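Local coordinates for protein inorganic pyrophosphatase (Ehrlichia chaffeensis, PDB 3LO0) that probably hydrolyses inorganic pyrophosphate to two phosphate ions with the help of magnesium, working as a homohexamer, at residues A[135-138]-A[139-142]. Numbering follows the deposited sequence.
Sequences VDQY and YNNI
Y138 and Y139 illustrate how consecutive aromatic residues can pack against each other where a chain turns. Their rings form a T-shaped pair, planes 69° apart, with the edge of Y138 directed at the face of Y139. CD2 of Y138 sits over the centre of that face, 4.0 Å from CE1 of Y139. The first torsions make this possible: CG of Y138 lies anti to its backbone N (chi1 -170°), whereas CG of Y139 lies beside its own (chi1 -62°). Here the packing is tight, and V130 and P131 of strand 124-131 also touch Y139. The turn lies in the loop between that strand and helix 150-162, where P149 of a third subunit packs on Y138. D136 builds an Asx turn, its OD1 accepting from Y138 N at 3.1 Å from above the carboxylate plane, while OD2 is salt-bridged to R98. N140 N donates to Q137 O, 3.1 Å away. The other side is looser and wet. The type I turn 139-142 is closed by I142 N bonding to Y139 O. Chemically, aromatic packing and a carboxylate whose charge R98 probably offsets hold the inner side, while two waters link Y138 O to N141 N and OD1 on the more exposed side.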
ATOM      1  N   VAL A 135     -20.859  13.796  -2.749  1.00 30.77           N
ATOM      2  CA  VAL A 135     -19.563  13.193  -2.449  1.00 30.31           C
ATOM      3  C   VAL A 135     -19.136  12.138  -3.490  1.00 30.15           C
ATOM      4  O   VAL A 135     -17.985  12.111  -3.933  1.00 31.58           O
ATOM      5  CB  VAL A 135     -19.590  12.623  -1.023  1.00 29.40           C
ATOM      6  CG1 VAL A 135     -18.311  11.890  -0.691  1.00 28.78           C
ATOM      7  CG2 VAL A 135     -19.906  13.788  -0.010  1.00 30.25           C
ATOM      8  N   ASP A 136     -20.043  11.259  -3.867  1.00 30.34           N
ATOM      9  CA  ASP A 136     -19.795  10.336  -4.984  1.00 31.31           C
ATOM     10  C   ASP A 136     -21.112   9.941  -5.666  1.00 31.89           C
ATOM     11  O   ASP A 136     -21.965   9.325  -5.039  1.00 31.23           O
ATOM     12  CB  ASP A 136     -19.107   9.078  -4.446  1.00 30.57           C
ATOM     13  CG  ASP A 136     -18.486   8.206  -5.544  1.00 32.64           C
ATOM     14  OD1 ASP A 136     -18.665   8.500  -6.750  1.00 33.25           O
ATOM     15  OD2 ASP A 136     -17.825   7.205  -5.194  1.00 31.50           O
ATOM     16  N   GLN A 137     -21.238  10.207  -6.966  1.00 33.39           N
ATOM     17  CA  GLN A 137     -22.454   9.820  -7.684  1.00 34.34           C
ATOM     18  C   GLN A 137     -22.551   8.326  -7.999  1.00 33.42           C
ATOM     19  O   GLN A 137     -23.610   7.863  -8.421  1.00 33.72           O
ATOM     20  CB  GLN A 137     -22.622  10.657  -8.968  1.00 36.16           C
ATOM     21  CG  GLN A 137     -22.489  12.141  -8.675  1.00 39.61           C
ATOM     22  CD  GLN A 137     -23.456  13.017  -9.439  1.00 44.80           C
ATOM     23  OE1 GLN A 137     -23.909  12.685 -10.540  1.00 45.35           O
ATOM     24  NE2 GLN A 137     -23.775  14.161  -8.847  1.00 47.32           N
ATOM     25  N   TYR A 138     -21.486   7.565  -7.748  1.00 32.38           N
ATOM     26  CA  TYR A 138     -21.510   6.145  -8.026  1.00 32.20           C
ATOM     27  C   TYR A 138     -22.698   5.463  -7.376  1.00 31.33           C
ATOM     28  O   TYR A 138     -23.263   4.528  -7.956  1.00 31.72           O
ATOM     29  CB  TYR A 138     -20.213   5.465  -7.569  1.00 32.18           C
ATOM     30  CG  TYR A 138     -20.057   4.036  -8.029  1.00 33.79           C
ATOM     31  CD1 TYR A 138     -19.432   3.734  -9.240  1.00 37.09           C
ATOM     32  CD2 TYR A 138     -20.502   2.977  -7.242  1.00 37.23           C
ATOM     33  CE1 TYR A 138     -19.275   2.414  -9.663  1.00 39.98           C
ATOM     34  CE2 TYR A 138     -20.359   1.647  -7.664  1.00 38.59           C
ATOM     35  CZ  TYR A 138     -19.736   1.376  -8.866  1.00 41.01           C
ATOM     36  OH  TYR A 138     -19.589   0.070  -9.276  1.00 44.71           O
ATOM     37  N   TYR A 139     -23.042   5.886  -6.159  1.00 30.22           N
ATOM     38  CA  TYR A 139     -24.040   5.208  -5.346  1.00 30.22           C
ATOM     39  C   TYR A 139     -25.442   5.814  -5.472  1.00 31.03           C
ATOM     40  O   TYR A 139     -26.340   5.377  -4.772  1.00 30.06           O
ATOM     41  CB  TYR A 139     -23.587   5.161  -3.848  1.00 29.75           C
ATOM     42  CG  TYR A 139     -22.301   4.393  -3.618  1.00 27.74           C
ATOM     43  CD1 TYR A 139     -22.300   2.993  -3.516  1.00 27.30           C
ATOM     44  CD2 TYR A 139     -21.074   5.057  -3.537  1.00 27.30           C
ATOM     45  CE1 TYR A 139     -21.116   2.283  -3.325  1.00 27.96           C
ATOM     46  CE2 TYR A 139     -19.890   4.347  -3.340  1.00 24.59           C
ATOM     47  CZ  TYR A 139     -19.919   2.972  -3.236  1.00 27.04           C
ATOM     48  OH  TYR A 139     -18.728   2.272  -3.073  1.00 28.31           O
ATOM     49  N   ASN A 140     -25.636   6.766  -6.400  1.00 32.37           N
ATOM     50  CA  ASN A 140     -26.944   7.392  -6.643  1.00 34.44           C
ATOM     51  C   ASN A 140     -28.087   6.380  -6.715  1.00 34.97           C
ATOM     52  O   ASN A 140     -29.159   6.626  -6.179  1.00 34.58           O
ATOM     53  CB  ASN A 140     -26.940   8.228  -7.941  1.00 36.05           C
ATOM     54  CG  ASN A 140     -26.213   9.559  -7.804  1.00 36.88           C
ATOM     55  OD1 ASN A 140     -25.849   9.973  -6.713  1.00 40.60           O
ATOM     56  ND2 ASN A 140     -26.006  10.238  -8.932  1.00 41.82           N
ATOM     57  N   ASN A 141     -27.826   5.234  -7.339  1.00 35.57           N
ATOM     58  CA  ASN A 141     -28.838   4.197  -7.556  1.00 37.52           C
ATOM     59  C   ASN A 141     -29.073   3.261  -6.370  1.00 36.43           C
ATOM     60  O   ASN A 141     -29.931   2.374  -6.440  1.00 37.42           O
ATOM     61  CB  ASN A 141     -28.494   3.360  -8.813  1.00 38.92           C
ATOM     62  CG  ASN A 141     -27.358   2.362  -8.574  1.00 41.84           C
ATOM     63  OD1 ASN A 141     -26.737   2.339  -7.497  1.00 47.23           O
ATOM     64  ND2 ASN A 141     -27.066   1.546  -9.585  1.00 45.80           N
ATOM     65  N   ILE A 142     -28.317   3.440  -5.293  1.00 34.62           N
ATOM     66  CA  ILE A 142     -28.542   2.670  -4.077  1.00 33.25           C
ATOM     67  C   ILE A 142     -29.463   3.519  -3.189  1.00 33.06           C
ATOM     68  O   ILE A 142     -29.031   4.512  -2.598  1.00 32.31           O
ATOM     69  CB  ILE A 142     -27.219   2.319  -3.366  1.00 31.68           C
ATOM     70  CG1 ILE A 142     -26.240   1.627  -4.320  1.00 31.36           C
ATOM     71  CG2 ILE A 142     -27.444   1.364  -2.183  1.00 32.63           C
ATOM     72  CD1 ILE A 142     -26.737   0.266  -4.837  1.00 28.03           C
TER
HETATM   73  O   HOH W   1     -25.594   4.861  -9.218  1.00 33.94           O
HETATM   74  O   HOH W   2     -24.124   1.603  -7.306  1.00 38.35           O